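Local coordinates for Endonuclease/exonuclease/phosphatase domain-containing protein (Enterococcus faecalis, PDB 3L1W) that is of unproven function but belongs to the endonuclease/exonuclease/phosphatase family and may act as a 3'-5' RNA exonuclease, at residues Asp15-Gln19 / Ile234-Pro239; Arg110-Gly115 / Leu127-Leu133; Ile156-Leu162 / Tyr218-Trp222. One frame throughout, in Å; residues are numbered along the deposited sequence.

Contact 1: Asp15-Gln19 / Ile234-Pro239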
loop_
_atom_site.group_PDB
_atom_site.type_symbol
_atom_site.label_atom_id
_atom_site.label_comp_id
_atom_site.label_asym_id
_atom_site.label_seq_id
_atom_site.Cartn_x
_atom_site.Cartn_y
_atom_site.Cartn_z
ATOM N N ASP A 15 -14.939 -22.194 5.168
ATOM C CA ASP A 15 -15.067 -20.741 5.000
ATOM C C ASP A 15 -16.358 -20.307 4.311
ATOM O O ASP A 15 -16.641 -19.113 4.213
ATOM C CB ASP A 15 -13.862 -20.175 4.248
ATOM C CG ASP A 15 -12.616 -20.137 5.106
ATOM O OD1 ASP A 15 -12.755 -20.050 6.343
ATOM O OD2 ASP A 15 -11.509 -20.195 4.544
ATOM N N GLN A 16 -17.129 -21.280 3.835
ATOM C CA GLN A 16 -18.459 -21.025 3.293
ATOM C C GLN A 16 -18.437 -19.945 2.216
ATOM O O GLN A 16 -17.815 -20.129 1.176
ATOM C CB GLN A 16 -19.440 -20.673 4.417
ATOM C CG GLN A 16 -19.688 -21.829 5.375
ATOM C CD GLN A 16 -20.524 -21.432 6.577
ATOM O OE1 GLN A 16 -20.430 -20.309 7.072
ATOM N NE2 GLN A 16 -21.338 -22.362 7.060
ATOM N N ASP A 17 -19.102 -18.821 2.464
ATOM C CA ASP A 17 -19.209 -17.777 1.447
ATOM C C ASP A 17 -17.918 -16.967 1.307
ATOM O O ASP A 17 -17.876 -15.962 0.591
ATOM C CB ASP A 17 -20.395 -16.845 1.737
ATOM C CG ASP A 17 -20.166 -15.963 2.954
ATOM O OD1 ASP A 17 -19.215 -16.218 3.723
ATOM O OD2 ASP A 17 -20.944 -15.004 3.142
ATOM N N TRP A 18 -16.863 -17.412 1.982
ATOM C CA TRP A 18 -15.572 -16.734 1.906
ATOM C C TRP A 18 -14.463 -17.760 1.665
ATOM O O TRP A 18 -13.314 -17.556 2.049
ATOM C CB TRP A 18 -15.317 -15.895 3.172
ATOM C CG TRP A 18 -14.386 -14.703 2.997
ATOM C CD1 TRP A 18 -13.355 -14.346 3.824
ATOM C CD2 TRP A 18 -14.404 -13.727 1.938
ATOM N NE1 TRP A 18 -12.735 -13.207 3.348
ATOM C CE2 TRP A 18 -13.360 -12.810 2.193
ATOM C CE3 TRP A 18 -15.202 -13.536 0.802
ATOM C CZ2 TRP A 18 -13.089 -11.728 1.348
ATOM C CZ3 TRP A 18 -14.931 -12.459 -0.031
ATOM C CH2 TRP A 18 -13.884 -11.573 0.247
ATOM N N GLN A 19 -14.811 -18.870 1.020
ATOM C CA GLN A 19 -13.775 -19.793 0.562
ATOM C C GLN A 19 -13.016 -19.200 -0.633
ATOM O O GLN A 19 -13.382 -18.149 -1.159
ATOM C CB GLN A 19 -14.356 -21.160 0.213
ATOM C CG GLN A 19 -15.355 -21.148 -0.910
ATOM C CD GLN A 19 -16.022 -22.504 -1.078
ATOM O OE1 GLN A 19 -16.893 -22.879 -0.292
ATOM N NE2 GLN A 19 -15.608 -23.248 -2.097
ATOM N N ILE A 234 -11.330 -5.821 1.326
ATOM C CA ILE A 234 -12.254 -5.864 0.210
ATOM C C ILE A 234 -13.660 -5.705 0.785
ATOM O O ILE A 234 -14.239 -6.650 1.316
ATOM C CB ILE A 234 -12.086 -7.188 -0.594
ATOM C CG1 ILE A 234 -13.217 -7.367 -1.600
ATOM C CG2 ILE A 234 -11.967 -8.400 0.343
ATOM C CD1 ILE A 234 -13.304 -6.235 -2.605
ATOM N N ASP A 235 -14.180 -4.484 0.721
ATOM C CA ASP A 235 -15.533 -4.169 1.205
ATOM C C ASP A 235 -15.916 -4.848 2.530
ATOM O O ASP A 235 -16.884 -5.605 2.603
ATOM C CB ASP A 235 -16.569 -4.484 0.118
ATOM C CG ASP A 235 -17.912 -3.804 0.365
ATOM O OD1 ASP A 235 -18.855 -4.091 -0.397
ATOM O OD2 ASP A 235 -18.041 -2.988 1.305
ATOM N N GLY A 236 -15.152 -4.568 3.580
ATOM C CA GLY A 236 -15.513 -5.003 4.917
ATOM C C GLY A 236 -15.052 -6.399 5.275
ATOM O O GLY A 236 -15.467 -6.950 6.295
ATOM N N ARG A 237 -14.199 -6.969 4.430
ATOM C CA ARG A 237 -13.592 -8.274 4.700
ATOM C C ARG A 237 -12.122 -8.194 4.361
ATOM O O ARG A 237 -11.700 -7.300 3.635
ATOM C CB ARG A 237 -14.240 -9.356 3.838
ATOM C CG ARG A 237 -15.686 -9.604 4.164
ATOM C CD ARG A 237 -16.277 -10.715 3.302
ATOM N NE ARG A 237 -17.572 -11.136 3.828
ATOM C CZ ARG A 237 -18.296 -12.133 3.333
ATOM N NH1 ARG A 237 -17.859 -12.822 2.288
ATOM N NH2 ARG A 237 -19.462 -12.441 3.884
ATOM N N PHE A 238 -11.339 -9.127 4.891
ATOM C CA PHE A 238 -9.936 -9.209 4.520
ATOM C C PHE A 238 -9.797 -10.343 3.526
ATOM O O PHE A 238 -10.491 -11.353 3.647
ATOM C CB PHE A 238 -9.062 -9.463 5.744
ATOM C CG PHE A 238 -9.006 -8.301 6.700
ATOM C CD1 PHE A 238 -8.624 -7.036 6.264
ATOM C CD2 PHE A 238 -9.305 -8.484 8.047
ATOM C CE1 PHE A 238 -8.563 -5.962 7.162
ATOM C CE2 PHE A 238 -9.242 -7.423 8.945
ATOM C CZ PHE A 238 -8.868 -6.166 8.506
ATOM N N PRO A 239 -8.921 -10.173 2.529
ATOM C CA PRO A 239 -8.763 -11.197 1.487
ATOM C C PRO A 239 -8.232 -12.522 2.049
ATOM O O PRO A 239 -8.514 -13.553 1.471
ATOM C CB PRO A 239 -7.749 -10.567 0.522
ATOM C CG PRO A 239 -7.826 -9.093 0.786
ATOM C CD PRO A 239 -8.091 -8.985 2.265
HETATM O O HOH W 1 -19.246 -13.795 -0.611
#

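Contact 2: Arg110-Gly115 / Leu127-Leu133. With EDO (1,2-ethanediol), chain K.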
loop_
_atom_site.group_PDB
_atom_site.type_symbol
_atom_site.label_atom_id
_atom_site.label_comp_id
_atom_site.label_asym_id
_atom_site.label_seq_id
_atom_site.Cartn_x
_atom_site.Cartn_y
_atom_site.Cartn_z
ATOM N N ARG A 110 4.829 -31.633 6.563
ATOM C CA ARG A 110 5.100 -30.221 6.358
ATOM C C ARG A 110 6.326 -30.139 5.484
ATOM O O ARG A 110 7.228 -30.975 5.592
ATOM C CB ARG A 110 5.392 -29.509 7.682
ATOM C CG ARG A 110 4.219 -29.447 8.628
ATOM C CD ARG A 110 3.321 -28.279 8.311
ATOM N NE ARG A 110 2.110 -28.325 9.123
ATOM C CZ ARG A 110 1.125 -27.443 9.036
ATOM N NH1 ARG A 110 1.217 -26.434 8.180
ATOM N NH2 ARG A 110 0.055 -27.565 9.810
ATOM N N ILE A 111 6.367 -29.142 4.615
ATOM C CA ILE A 111 7.548 -28.961 3.795
ATOM C C ILE A 111 8.122 -27.570 3.975
ATOM O O ILE A 111 7.456 -26.656 4.470
ATOM C CB ILE A 111 7.258 -29.180 2.299
ATOM C CG1 ILE A 111 6.198 -28.194 1.806
ATOM C CG2 ILE A 111 6.829 -30.633 2.040
ATOM C CD1 ILE A 111 6.214 -28.005 0.293
ATOM N N ALA A 112 9.379 -27.426 3.591
ATOM C CA ALA A 112 9.940 -26.109 3.348
ATOM C C ALA A 112 10.277 -26.026 1.875
ATOM O O ALA A 112 10.721 -27.003 1.264
ATOM C CB ALA A 112 11.177 -25.869 4.198
ATOM N N LEU A 113 10.058 -24.844 1.311
ATOM C CA LEU A 113 10.347 -24.581 -0.090
ATOM C C LEU A 113 11.387 -23.474 -0.105
ATOM O O LEU A 113 11.205 -22.444 0.542
ATOM C CB LEU A 113 9.071 -24.104 -0.802
ATOM C CG LEU A 113 9.194 -23.622 -2.256
ATOM C CD1 LEU A 113 9.722 -24.731 -3.167
ATOM C CD2 LEU A 113 7.871 -23.042 -2.796
ATOM N N TRP A 114 12.479 -23.673 -0.834
ATOM C CA TRP A 114 13.517 -22.648 -0.880
ATOM C C TRP A 114 13.937 -22.327 -2.315
ATOM O O TRP A 114 13.699 -23.110 -3.250
ATOM C CB TRP A 114 14.728 -23.085 -0.038
ATOM C CG TRP A 114 15.353 -24.353 -0.552
ATOM C CD1 TRP A 114 15.055 -25.631 -0.173
ATOM C CD2 TRP A 114 16.371 -24.461 -1.556
ATOM N NE1 TRP A 114 15.821 -26.526 -0.883
ATOM C CE2 TRP A 114 16.639 -25.831 -1.734
ATOM C CE3 TRP A 114 17.076 -23.528 -2.324
ATOM C CZ2 TRP A 114 17.589 -26.293 -2.648
ATOM C CZ3 TRP A 114 18.015 -23.986 -3.226
ATOM C CH2 TRP A 114 18.267 -25.357 -3.381
ATOM N N GLY A 115 14.550 -21.161 -2.479
ATOM C CA GLY A 115 15.108 -20.761 -3.758
ATOM C C GLY A 115 16.377 -19.960 -3.563
ATOM O O GLY A 115 16.494 -19.177 -2.610
ATOM N N LEU A 127 19.587 -16.525 -0.493
ATOM C CA LEU A 127 18.696 -17.647 -0.228
ATOM C C LEU A 127 17.357 -17.180 0.335
ATOM O O LEU A 127 17.316 -16.344 1.245
ATOM C CB LEU A 127 19.365 -18.608 0.763
ATOM C CG LEU A 127 18.551 -19.813 1.221
ATOM C CD1 LEU A 127 18.243 -20.734 0.055
ATOM C CD2 LEU A 127 19.317 -20.566 2.306
ATOM N N VAL A 128 16.264 -17.712 -0.217
ATOM C CA VAL A 128 14.924 -17.485 0.347
ATOM C C VAL A 128 14.359 -18.812 0.852
ATOM O O VAL A 128 14.368 -19.806 0.126
ATOM C CB VAL A 128 13.970 -16.913 -0.702
ATOM C CG1 VAL A 128 12.549 -16.789 -0.127
ATOM C CG2 VAL A 128 14.471 -15.561 -1.204
ATOM N N ILE A 129 13.874 -18.833 2.095
ATOM C CA ILE A 129 13.286 -20.038 2.676
ATOM C C ILE A 129 11.857 -19.720 3.097
ATOM O O ILE A 129 11.637 -18.851 3.928
ATOM C CB ILE A 129 14.061 -20.513 3.927
ATOM C CG1 ILE A 129 15.555 -20.706 3.613
ATOM C CG2 ILE A 129 13.453 -21.801 4.468
ATOM C CD1 ILE A 129 16.421 -20.948 4.858
ATOM N N ASN A 130 10.898 -20.428 2.508
ATOM C CA ASN A 130 9.475 -20.246 2.792
ATOM C C ASN A 130 9.086 -21.161 3.945
ATOM O O ASN A 130 9.131 -22.384 3.812
ATOM C CB ASN A 130 8.652 -20.580 1.547
ATOM C CG ASN A 130 7.182 -20.221 1.696
ATOM O OD1 ASN A 130 6.677 -20.087 2.807
ATOM N ND2 ASN A 130 6.491 -20.077 0.569
ATOM N N VAL A 131 8.720 -20.548 5.071
ATOM C CA VAL A 131 8.406 -21.240 6.314
ATOM C C VAL A 131 6.899 -21.434 6.532
ATOM O O VAL A 131 6.135 -20.481 6.435
ATOM C CB VAL A 131 8.926 -20.393 7.506
ATOM C CG1 VAL A 131 8.506 -21.007 8.828
ATOM C CG2 VAL A 131 10.458 -20.250 7.430
ATOM N N HIS A 132 6.473 -22.658 6.845
ATOM C CA HIS A 132 5.153 -22.841 7.444
ATOM C C HIS A 132 5.213 -23.957 8.465
ATOM O O HIS A 132 5.151 -25.135 8.117
ATOM C CB HIS A 132 4.069 -23.138 6.403
ATOM C CG HIS A 132 2.681 -23.030 6.953
ATOM N ND1 HIS A 132 1.559 -23.403 6.243
ATOM C CD2 HIS A 132 2.234 -22.577 8.150
ATOM C CE1 HIS A 132 0.483 -23.197 6.983
ATOM N NE2 HIS A 132 0.865 -22.693 8.144
ATOM N N LEU A 133 5.337 -23.582 9.731
ATOM C CA LEU A 133 5.560 -24.582 10.776
ATOM C C LEU A 133 4.240 -25.130 11.273
ATOM O O LEU A 133 3.200 -24.514 11.072
ATOM C CB LEU A 133 6.367 -23.993 11.937
ATOM C CG LEU A 133 7.713 -23.377 11.551
ATOM C CD1 LEU A 133 8.437 -22.838 12.769
ATOM C CD2 LEU A 133 8.575 -24.399 10.820
HETATM C C1 EDO K . 17.910 -30.322 0.320
HETATM O O1 EDO K . 19.176 -29.656 0.446
HETATM C C2 EDO K . 16.808 -29.274 0.249
HETATM O O2 EDO K . 15.981 -29.457 -0.906
HETATM O O HOH W 2 8.530 -24.363 5.747
HETATM O O HOH W 3 5.009 -26.358 5.630
#

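Contact 3: Ile156-Leu162 / Tyr218-Trp222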
loop_
_atom_site.group_PDB
_atom_site.type_symbol
_atom_site.label_atom_id
_atom_site.label_comp_id
_atom_site.label_asym_id
_atom_site.label_seq_id
_atom_site.Cartn_x
_atom_site.Cartn_y
_atom_site.Cartn_z
ATOM N N ILE A 156 22.649 -21.540 4.210
ATOM C CA ILE A 156 22.457 -20.419 5.122
ATOM C C ILE A 156 23.790 -19.790 5.528
ATOM O O ILE A 156 23.914 -18.572 5.616
ATOM C CB ILE A 156 21.684 -20.853 6.376
ATOM C CG1 ILE A 156 20.240 -21.194 6.003
ATOM C CG2 ILE A 156 21.671 -19.750 7.403
ATOM C CD1 ILE A 156 19.501 -21.920 7.115
ATOM N N ALA A 157 24.791 -20.624 5.761
ATOM C CA ALA A 157 26.102 -20.132 6.151
ATOM C C ALA A 157 26.766 -19.360 5.015
ATOM O O ALA A 157 27.509 -18.407 5.249
ATOM C CB ALA A 157 26.983 -21.297 6.592
ATOM N N GLN A 158 26.484 -19.773 3.787
ATOM C CA GLN A 158 27.170 -19.251 2.610
ATOM C C GLN A 158 26.545 -17.966 2.058
ATOM O O GLN A 158 27.251 -17.097 1.540
ATOM C CB GLN A 158 27.199 -20.333 1.521
ATOM C CG GLN A 158 27.991 -19.965 0.273
ATOM C CD GLN A 158 28.114 -21.137 -0.691
ATOM O OE1 GLN A 158 28.647 -21.000 -1.797
ATOM N NE2 GLN A 158 27.614 -22.298 -0.272
ATOM N N TYR A 159 25.222 -17.841 2.161
ATOM C CA TYR A 159 24.521 -16.729 1.523
ATOM C C TYR A 159 23.719 -15.849 2.485
ATOM O O TYR A 159 23.221 -16.323 3.508
ATOM C CB TYR A 159 23.531 -17.249 0.464
ATOM C CG TYR A 159 24.118 -18.178 -0.572
ATOM C CD1 TYR A 159 24.929 -17.694 -1.588
ATOM C CD2 TYR A 159 23.840 -19.538 -0.548
ATOM C CE1 TYR A 159 25.465 -18.546 -2.540
ATOM C CE2 TYR A 159 24.373 -20.397 -1.495
ATOM C CZ TYR A 159 25.179 -19.890 -2.490
ATOM O OH TYR A 159 25.707 -20.734 -3.439
ATOM N N PRO A 160 23.548 -14.567 2.127
ATOM C CA PRO A 160 22.549 -13.757 2.826
ATOM C C PRO A 160 21.218 -14.476 2.679
ATOM O O PRO A 160 20.926 -14.963 1.586
ATOM C CB PRO A 160 22.515 -12.458 2.018
ATOM C CG PRO A 160 23.811 -12.424 1.282
ATOM C CD PRO A 160 24.149 -13.852 0.988
ATOM N N THR A 161 20.434 -14.551 3.748
ATOM C CA THR A 161 19.257 -15.416 3.744
ATOM C C THR A 161 18.030 -14.692 4.272
ATOM O O THR A 161 18.130 -13.924 5.240
ATOM C CB THR A 161 19.506 -16.685 4.592
ATOM O OG1 THR A 161 20.565 -17.452 4.002
ATOM C CG2 THR A 161 18.249 -17.546 4.648
ATOM N N LEU A 162 16.890 -14.922 3.613
ATOM C CA LEU A 162 15.588 -14.408 4.038
ATOM C C LEU A 162 14.752 -15.614 4.458
ATOM O O LEU A 162 14.416 -16.470 3.631
ATOM C CB LEU A 162 14.880 -13.664 2.896
ATOM C CG LEU A 162 15.647 -12.483 2.295
ATOM C CD1 LEU A 162 15.017 -12.024 0.975
ATOM C CD2 LEU A 162 15.725 -11.341 3.294
ATOM N N TYR A 218 12.569 -12.971 8.847
ATOM C CA TYR A 218 13.864 -13.010 9.525
ATOM C C TYR A 218 14.975 -12.821 8.501
ATOM O O TYR A 218 14.915 -13.375 7.396
ATOM C CB TYR A 218 14.047 -14.349 10.258
ATOM C CG TYR A 218 13.487 -14.367 11.665
ATOM C CD1 TYR A 218 14.201 -13.807 12.714
ATOM C CD2 TYR A 218 12.265 -14.975 11.950
ATOM C CE1 TYR A 218 13.709 -13.825 14.012
ATOM C CE2 TYR A 218 11.757 -15.005 13.249
ATOM C CZ TYR A 218 12.489 -14.427 14.274
ATOM O OH TYR A 218 12.017 -14.446 15.563
ATOM N N VAL A 219 15.995 -12.055 8.868
ATOM C CA VAL A 219 17.058 -11.740 7.925
ATOM C C VAL A 219 18.442 -12.083 8.452
ATOM O O VAL A 219 18.712 -11.988 9.653
ATOM C CB VAL A 219 17.013 -10.249 7.500
ATOM C CG1 VAL A 219 15.658 -9.915 6.866
ATOM C CG2 VAL A 219 17.285 -9.337 8.684
ATOM N N LYS A 220 19.308 -12.502 7.536
ATOM C CA LYS A 220 20.728 -12.671 7.820
ATOM C C LYS A 220 21.502 -12.109 6.640
ATOM O O LYS A 220 21.334 -12.566 5.509
ATOM C CB LYS A 220 21.088 -14.145 8.038
ATOM C CG LYS A 220 22.599 -14.440 8.025
ATOM C CD LYS A 220 22.842 -15.917 7.804
ATOM C CE LYS A 220 24.287 -16.224 7.436
ATOM N NZ LYS A 220 24.591 -15.886 6.018
ATOM N N GLY A 221 22.323 -11.098 6.901
ATOM C CA GLY A 221 23.139 -10.488 5.863
ATOM C C GLY A 221 22.434 -9.396 5.079
ATOM O O GLY A 221 22.769 -9.141 3.919
ATOM N N TRP A 222 21.449 -8.753 5.702
ATOM C CA TRP A 222 20.678 -7.698 5.044
ATOM C C TRP A 222 20.558 -6.448 5.893
ATOM O O TRP A 222 20.481 -6.520 7.115
ATOM C CB TRP A 222 19.254 -8.166 4.732
ATOM C CG TRP A 222 19.177 -9.327 3.809
ATOM C CD1 TRP A 222 19.173 -10.647 4.152
ATOM C CD2 TRP A 222 19.090 -9.280 2.383
ATOM N NE1 TRP A 222 19.095 -11.427 3.027
ATOM C CE2 TRP A 222 19.037 -10.612 1.927
ATOM C CE3 TRP A 222 19.051 -8.241 1.448
ATOM C CZ2 TRP A 222 18.950 -10.936 0.573
ATOM C CZ3 TRP A 222 18.964 -8.565 0.105
ATOM C CH2 TRP A 222 18.914 -9.900 -0.318
#

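Contact 1: Asp15-Gln19 / Ile234-Pro239
R237 lays its extended side chain across the indole of W18: CD sits 3.6 Å from the centroid of the six-membered ring, 6° off its normal, a CH-pi contact. Beyond the ring the guanidinium reaches D17, and R237 NH2 donates to D17 OD2 at 3.1 Å in a salt bridge; a water held by D17 O makes a second, weak link to R237 NH1. The indole edge is also engaged. W18 NE1 donates to F238 O at 2.9 Å, and W18 CZ2 meets I234 CG2 at 3.7 Å. The receiving loop is shaped by paired backbone bonds, I234 N to R237 O (2.8 Å) and R237 N to I234 O (3.1 Å), with the turn passing through G236, whose angles call for glycine. D235 OD2 accepts a hydrogen bond from W208 N of the second subunit. The contact ties the loop between strand 2-7 and helix 20-34 to the one between strands 222-229 and 245-251; the latter runs straight into the SDH motif of the DNase I-like fold.

Contact 2: Arg110-Gly115 / Leu127-Leu133
The antiparallel beta hairpin of strands 111-119 and 126-132 belongs to one of the two central sheets of the DNase I-like fold. L113 and N130 form a hydrogen-bonded pair through N130 N to L113 O (2.8 Å). W114 and I129 are the next, non-hydrogen-bonded pair, with CA atoms 4.4 Å apart and W114 CA 3.1 Å from V128 O. G115 and V128 close two bonds, G115 N to V128 O (2.9 Å) and V128 N to G115 O (2.8 Å). L113, V128 and N130 share the face turned to the other sheet, where the N130 side chain hydrogen-bonds to I41 O and the Q42 side chain. W114 and I129 take the opposite face under helix 153-158; W114 CE3 meets L127 CD1 at 3.9 Å, while W114 NE1 holds a 1,2-ethanediol, probably from the crystallisation liquor.

Toward R110 the strands part, and water fills the gap: one molecule joins I111 O, N130 O and H132 N, another I111 O and H132 O. R110 NH1 lies over one face of the H132 imidazole, 3.5 Å from H132 CE1, while R110 NE is salt-bridged to D134. H132 also touches D166 and N168, which lie in a GDFN sequence that in relatives belongs to the active site. Direct backbone bonds thus give way to water, polar side chains and the R110–D134 salt bridge as the hairpin nears the probable catalytic end.

Contact 3: Ile156-Leu162 / Tyr218-Trp222
A hollow beneath the C-terminal end of helix 153-158 takes the side chain of K220. Its chain lies along I156, K220 CD being 4.0 Å from I156 CG2, and the ammonium reaches two backbone carbonyls: K220 NZ donates to I156 O at 2.8 Å and to Y159 O at 2.9 Å. Y159 O also accepts a hydrogen bond from T161 OG1 (2.9 Å), so the turn out of the helix is held twice. A second fit presses the bare backbone of G221 against P160: an ideal CB on G221 would come within 3.2 Å of P160 CA, and the backbone angles call for glycine. The third bump is L162, whose CD2 sits over the five-membered ring of W222, 3.6 Å from its centroid, and meets V219 CG1 at 3.8 Å; P160 CB touches the same indole at W222 CE2 (3.9 Å). Between them, T161 N to K220 O (2.8 Å) and K220 N to T161 O (2.9 Å) make an antiparallel hydrogen-bonded pair. Strand 161-164 thus pairs with 215-220 on one edge and, through L162, with 126-132 on the other, while the chain past G221 enters the other sheet as strand 222-229, W222 packing edge-to-face on F126.

Contacts 2 and 3 reach the same sheet, their centres 14 Å apart. They meet where strands 126-132 and 161-164 run side by side: L127 O lies 2.8 Å from L162 N and I129 N lies 2.9 Å from L162 O, both probable hydrogen bonds, and L127 packs on I156. Contact 1 touches neither; its centre is 27 Å from that of contact 2 and 36 Å from that of contact 3, across the chain's centre. Along the chain, contact 2 closes before contact 3 opens, and both fall between the two segments of contact 1. Contact 1 thus joins loops 215 residues apart at the periphery; contacts 2 and 3 join neighbouring strands within one DNase I-like domain.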